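Local coordinates for protein bifunctional pinoresinol-lariciresinol reductase 1 (Thuja plicata, PDB 1QYD) that reduces pinoresinol to lariciresinol and then lariciresinol to secoisolariciresinol with NADPH, in lignan biosynthesis, at residues 176-188 with 236-249. Sequence-based numbering, arbitrary orientation.
Sequences MPPRDKVLIYGDG and WERLSEQNLDKIYI
Two extended segments, Asp180 to Gly186 and Leu244 to Ile249, run side by side with only a short, weakly bonded parallel beta pair at 181-182 and 245-246, and Pro177 packs on Trp236 of helix 229-241. This small two-strand element of the NmrA-type reductase stands apart from the five-stranded parallel Rossmann sheet, whose first strand leads into the predicted NADP(+)-binding glycine turn, near the periphery of the chain. The one straight backbone bond across the segments runs from Asp245 N to Asp180 O, 2.8 Å (169° at the hydrogen); farther along, Ile247 N to Val182 O and Ile249 N to Ile184 O are weak. On the helix, Pro177 CB sits over the indole of Trp236, 3.7 Å from the centroid of its five-membered ring, in a CH-pi contact; Ser240 OG lies over the opposite face, so the ring is sandwiched. CG of Trp236 is anti to the backbone N (chi1 -166°), which carries the indole out to the proline. An alanine in place of Trp236 would probably leave Pro177 without its aromatic platform and open a gap beside Leu244, whose CD2 meets the indole edge. Leu244 CD2 also touches Val182 CG1 at 3.7 Å, and both side chains touch Ile233 of the same helix. Lys246 NZ, in a salt bridge with Glu237 OE1 at 2.6 Å, ties the second strand back to the helix. Beyond Lys246, Ile184 lies alongside Tyr248, its CB over one ring face. Ile249 CG2 touches both Leu183 CD2 (3.7 Å) and Tyr185 CD2 (3.5 Å), while the Tyr185 hydroxyl bonds to Ala169 O.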
loop_
_atom_site.group_PDB
_atom_site.type_symbol
_atom_site.label_atom_id
_atom_site.label_comp_id
_atom_site.label_asym_id
_atom_site.label_seq_id
_atom_site.Cartn_x
_atom_site.Cartn_y
_atom_site.Cartn_z
ATOM N N MET A 176 4.539 0.663 28.675
ATOM C CA MET A 176 4.479 0.806 30.114
ATOM C C MET A 176 4.096 2.224 30.491
ATOM O O MET A 176 4.411 3.151 29.739
ATOM C CB MET A 176 5.817 0.466 30.701
ATOM C CG MET A 176 5.989 -1.038 30.786
ATOM S SD MET A 176 4.918 -1.890 31.967
ATOM C CE MET A 176 6.218 -2.744 32.821
ATOM N N PRO A 177 3.374 2.476 31.593
ATOM C CA PRO A 177 3.028 3.819 32.031
ATOM C C PRO A 177 4.305 4.450 32.564
ATOM O O PRO A 177 5.026 3.802 33.328
ATOM C CB PRO A 177 1.959 3.590 33.067
ATOM C CG PRO A 177 1.598 2.117 33.027
ATOM C CD PRO A 177 2.911 1.506 32.581
ATOM N N PRO A 178 4.685 5.651 32.132
ATOM C CA PRO A 178 5.958 6.254 32.502
ATOM C C PRO A 178 5.998 7.070 33.782
ATOM O O PRO A 178 5.049 7.785 34.093
ATOM C CB PRO A 178 6.328 7.061 31.273
ATOM C CG PRO A 178 4.993 7.571 30.810
ATOM C CD PRO A 178 4.130 6.329 30.966
ATOM N N ARG A 179 7.102 6.946 34.530
ATOM C CA ARG A 179 7.358 7.801 35.681
ATOM C C ARG A 179 7.863 9.174 35.190
ATOM O O ARG A 179 8.424 9.315 34.085
ATOM C CB ARG A 179 8.403 7.142 36.596
ATOM C CG ARG A 179 8.504 7.870 37.950
ATOM C CD ARG A 179 9.361 7.180 39.000
ATOM N NE ARG A 179 8.706 6.001 39.536
ATOM C CZ ARG A 179 9.399 4.908 39.862
ATOM N NH1 ARG A 179 10.722 4.857 39.709
ATOM N NH2 ARG A 179 8.758 3.849 40.352
ATOM N N ASP A 180 7.606 10.176 36.064
ATOM C CA ASP A 180 7.892 11.614 35.934
ATOM C C ASP A 180 6.938 12.330 34.985
ATOM O O ASP A 180 6.046 13.000 35.493
ATOM C CB ASP A 180 9.342 11.932 35.431
ATOM C CG ASP A 180 10.524 11.602 36.346
ATOM O OD1 ASP A 180 11.332 12.493 36.618
ATOM O OD2 ASP A 180 10.652 10.447 36.760
ATOM N N LYS A 181 7.041 12.216 33.645
ATOM C CA LYS A 181 6.199 12.941 32.691
ATOM C C LYS A 181 5.091 12.132 32.058
ATOM O O LYS A 181 5.033 10.908 32.178
ATOM C CB LYS A 181 6.965 13.464 31.503
ATOM C CG LYS A 181 8.103 14.412 31.742
ATOM C CD LYS A 181 9.153 14.069 30.688
ATOM C CE LYS A 181 9.869 12.767 31.056
ATOM N NZ LYS A 181 10.869 12.488 30.046
ATOM N N VAL A 182 4.243 12.895 31.357
ATOM C CA VAL A 182 3.197 12.395 30.489
ATOM C C VAL A 182 2.873 13.542 29.563
ATOM O O VAL A 182 2.643 14.665 30.011
ATOM C CB VAL A 182 1.836 11.998 31.168
ATOM C CG1 VAL A 182 1.879 10.530 31.573
ATOM C CG2 VAL A 182 1.545 12.885 32.369
ATOM N N LEU A 183 2.901 13.276 28.258
ATOM C CA LEU A 183 2.508 14.266 27.270
ATOM C C LEU A 183 0.983 14.148 27.130
ATOM O O LEU A 183 0.476 13.024 27.020
ATOM C CB LEU A 183 3.245 13.947 25.966
ATOM C CG LEU A 183 3.554 15.027 24.884
ATOM C CD1 LEU A 183 5.051 14.998 24.536
ATOM C CD2 LEU A 183 2.816 14.733 23.584
ATOM N N ILE A 184 0.215 15.260 27.259
ATOM C CA ILE A 184 -1.239 15.227 27.057
ATOM C C ILE A 184 -1.610 15.986 25.784
ATOM O O ILE A 184 -0.983 16.940 25.337
ATOM C CB ILE A 184 -2.041 15.838 28.274
ATOM C CG1 ILE A 184 -1.818 15.053 29.559
ATOM C CG2 ILE A 184 -3.536 15.752 27.988
ATOM C CD1 ILE A 184 -2.852 15.312 30.680
ATOM N N TYR A 185 -2.658 15.505 25.137
ATOM C CA TYR A 185 -3.052 16.057 23.873
ATOM C C TYR A 185 -4.151 17.065 24.116
ATOM O O TYR A 185 -5.321 16.784 24.371
ATOM C CB TYR A 185 -3.467 14.879 22.979
ATOM C CG TYR A 185 -2.296 13.893 22.869
ATOM C CD1 TYR A 185 -2.379 12.638 23.491
ATOM C CD2 TYR A 185 -1.115 14.277 22.221
ATOM C CE1 TYR A 185 -1.281 11.781 23.493
ATOM C CE2 TYR A 185 -0.025 13.426 22.202
ATOM C CZ TYR A 185 -0.113 12.193 22.850
ATOM O OH TYR A 185 1.013 11.399 22.939
ATOM N N GLY A 186 -3.640 18.286 24.143
ATOM C CA GLY A 186 -4.465 19.470 24.260
ATOM C C GLY A 186 -4.904 19.732 25.675
ATOM O O GLY A 186 -4.202 20.316 26.506
ATOM N N ASP A 187 -6.133 19.283 25.863
ATOM C CA ASP A 187 -6.822 19.382 27.130
ATOM C C ASP A 187 -6.753 18.051 27.837
ATOM O O ASP A 187 -6.471 17.980 29.025
ATOM C CB ASP A 187 -8.292 19.794 26.882
ATOM C CG ASP A 187 -9.110 19.044 25.809
ATOM O OD1 ASP A 187 -10.317 19.278 25.752
ATOM O OD2 ASP A 187 -8.578 18.251 25.021
ATOM N N GLY A 188 -6.975 16.989 27.061
ATOM C CA GLY A 188 -7.061 15.638 27.574
ATOM C C GLY A 188 -8.421 15.416 28.203
ATOM O O GLY A 188 -8.531 14.666 29.160
ATOM N N TRP A 236 -3.866 5.880 36.998
ATOM C CA TRP A 236 -2.488 5.479 37.258
ATOM C C TRP A 236 -2.014 6.208 38.499
ATOM O O TRP A 236 -1.491 5.598 39.432
ATOM C CB TRP A 236 -1.478 5.833 36.134
ATOM C CG TRP A 236 -0.146 5.064 36.333
ATOM C CD1 TRP A 236 -0.153 3.737 36.698
ATOM C CD2 TRP A 236 1.137 5.527 36.211
ATOM N NE1 TRP A 236 1.090 3.360 36.812
ATOM C CE2 TRP A 236 1.884 4.391 36.532
ATOM C CE3 TRP A 236 1.800 6.702 35.897
ATOM C CZ2 TRP A 236 3.281 4.391 36.546
ATOM C CZ3 TRP A 236 3.204 6.714 35.912
ATOM C CH2 TRP A 236 3.951 5.578 36.231
ATOM N N GLU A 237 -2.252 7.524 38.509
ATOM C CA GLU A 237 -1.892 8.368 39.624
ATOM C C GLU A 237 -2.485 7.774 40.869
ATOM O O GLU A 237 -1.706 7.385 41.743
ATOM C CB GLU A 237 -2.409 9.773 39.398
ATOM C CG GLU A 237 -1.361 10.531 38.621
ATOM C CD GLU A 237 -1.738 11.866 38.021
ATOM O OE1 GLU A 237 -0.945 12.307 37.205
ATOM O OE2 GLU A 237 -2.779 12.462 38.328
ATOM N N ARG A 238 -3.806 7.541 40.865
ATOM C CA ARG A 238 -4.473 6.944 42.018
ATOM C C ARG A 238 -3.881 5.589 42.425
ATOM O O ARG A 238 -3.927 5.231 43.607
ATOM C CB ARG A 238 -5.966 6.783 41.715
ATOM C CG ARG A 238 -6.774 6.222 42.875
ATOM C CD ARG A 238 -8.119 5.591 42.480
ATOM N NE ARG A 238 -8.034 4.206 41.973
ATOM C CZ ARG A 238 -7.863 3.111 42.759
ATOM N NH1 ARG A 238 -7.736 3.185 44.104
ATOM N NH2 ARG A 238 -7.869 1.900 42.190
ATOM N N LEU A 239 -3.251 4.863 41.483
ATOM C CA LEU A 239 -2.794 3.502 41.730
ATOM C C LEU A 239 -1.360 3.353 42.176
ATOM O O LEU A 239 -1.046 2.661 43.149
ATOM C CB LEU A 239 -3.023 2.686 40.465
ATOM C CG LEU A 239 -4.223 1.762 40.322
ATOM C CD1 LEU A 239 -5.507 2.517 40.491
ATOM C CD2 LEU A 239 -4.208 1.157 38.939
ATOM N N SER A 240 -0.487 4.003 41.413
ATOM C CA SER A 240 0.934 4.001 41.696
ATOM C C SER A 240 1.243 4.832 42.957
ATOM O O SER A 240 2.219 4.623 43.686
ATOM C CB SER A 240 1.669 4.554 40.452
ATOM O OG SER A 240 1.276 5.869 40.060
ATOM N N GLU A 241 0.304 5.756 43.211
ATOM C CA GLU A 241 0.306 6.747 44.269
ATOM C C GLU A 241 1.401 7.743 43.957
ATOM O O GLU A 241 2.334 7.960 44.728
ATOM C CB GLU A 241 0.558 6.104 45.639
ATOM C CG GLU A 241 -0.503 5.107 46.053
ATOM C CD GLU A 241 -0.161 4.488 47.384
ATOM O OE1 GLU A 241 -0.783 4.865 48.370
ATOM O OE2 GLU A 241 0.727 3.641 47.430
ATOM N N GLN A 242 1.305 8.310 42.756
ATOM C CA GLN A 242 2.242 9.341 42.370
ATOM C C GLN A 242 1.609 10.258 41.358
ATOM O O GLN A 242 0.854 9.833 40.489
ATOM C CB GLN A 242 3.535 8.726 41.790
ATOM C CG GLN A 242 3.474 7.904 40.513
ATOM C CD GLN A 242 4.790 7.198 40.238
ATOM O OE1 GLN A 242 5.056 6.097 40.730
ATOM N NE2 GLN A 242 5.642 7.840 39.441
ATOM N N ASN A 243 1.890 11.542 41.540
ATOM C CA ASN A 243 1.420 12.557 40.623
ATOM C C ASN A 243 2.536 12.962 39.650
ATOM O O ASN A 243 3.614 13.461 40.001
ATOM C CB ASN A 243 0.934 13.771 41.418
ATOM C CG ASN A 243 0.132 14.796 40.618
ATOM O OD1 ASN A 243 -1.028 15.034 40.950
ATOM N ND2 ASN A 243 0.664 15.450 39.578
ATOM N N LEU A 244 2.222 12.708 38.381
ATOM C CA LEU A 244 3.062 13.039 37.261
ATOM C C LEU A 244 3.027 14.521 36.880
ATOM O O LEU A 244 2.179 15.327 37.267
ATOM C CB LEU A 244 2.614 12.157 36.126
ATOM C CG LEU A 244 3.084 10.713 35.922
ATOM C CD1 LEU A 244 3.417 9.971 37.192
ATOM C CD2 LEU A 244 1.939 10.027 35.200
ATOM N N ASP A 245 4.058 14.840 36.108
ATOM C CA ASP A 245 4.326 16.169 35.633
ATOM C C ASP A 245 4.020 16.286 34.148
ATOM O O ASP A 245 4.752 15.969 33.208
ATOM C CB ASP A 245 5.786 16.489 35.957
ATOM C CG ASP A 245 6.052 16.667 37.451
ATOM O OD1 ASP A 245 6.173 15.681 38.181
ATOM O OD2 ASP A 245 6.138 17.811 37.881
ATOM N N LYS A 246 2.807 16.814 34.087
ATOM C CA LYS A 246 2.030 17.116 32.902
ATOM C C LYS A 246 2.555 18.234 32.021
ATOM O O LYS A 246 3.050 19.244 32.517
ATOM C CB LYS A 246 0.616 17.421 33.368
ATOM C CG LYS A 246 0.086 16.213 34.106
ATOM C CD LYS A 246 -1.307 16.466 34.589
ATOM C CE LYS A 246 -1.383 16.107 36.063
ATOM N NZ LYS A 246 -0.901 14.760 36.291
ATOM N N ILE A 247 2.424 18.071 30.695
ATOM C CA ILE A 247 3.009 19.017 29.750
ATOM C C ILE A 247 1.986 19.661 28.798
ATOM O O ILE A 247 1.944 20.896 28.697
ATOM C CB ILE A 247 4.124 18.296 28.925
ATOM C CG1 ILE A 247 4.914 17.218 29.697
ATOM C CG2 ILE A 247 5.095 19.385 28.497
ATOM C CD1 ILE A 247 5.929 17.644 30.779
ATOM N N TYR A 248 1.128 18.838 28.146
ATOM C CA TYR A 248 0.070 19.190 27.184
ATOM C C TYR A 248 0.581 19.712 25.836
ATOM O O TYR A 248 1.571 20.444 25.763
ATOM C CB TYR A 248 -0.918 20.241 27.757
ATOM C CG TYR A 248 -1.637 19.860 29.059
ATOM C CD1 TYR A 248 -0.907 19.831 30.244
ATOM C CD2 TYR A 248 -2.996 19.523 29.113
ATOM C CE1 TYR A 248 -1.494 19.471 31.458
ATOM C CE2 TYR A 248 -3.603 19.157 30.332
ATOM C CZ TYR A 248 -2.834 19.134 31.499
ATOM O OH TYR A 248 -3.346 18.774 32.729
ATOM N N ILE A 249 -0.070 19.328 24.720
ATOM C CA ILE A 249 0.362 19.689 23.370
ATOM C C ILE A 249 -0.821 19.935 22.431
ATOM O O ILE A 249 -1.897 19.465 22.753
ATOM C CB ILE A 249 1.292 18.548 22.909
ATOM C CG1 ILE A 249 2.205 19.133 21.872
ATOM C CG2 ILE A 249 0.532 17.348 22.359
ATOM C CD1 ILE A 249 3.420 18.251 21.535
#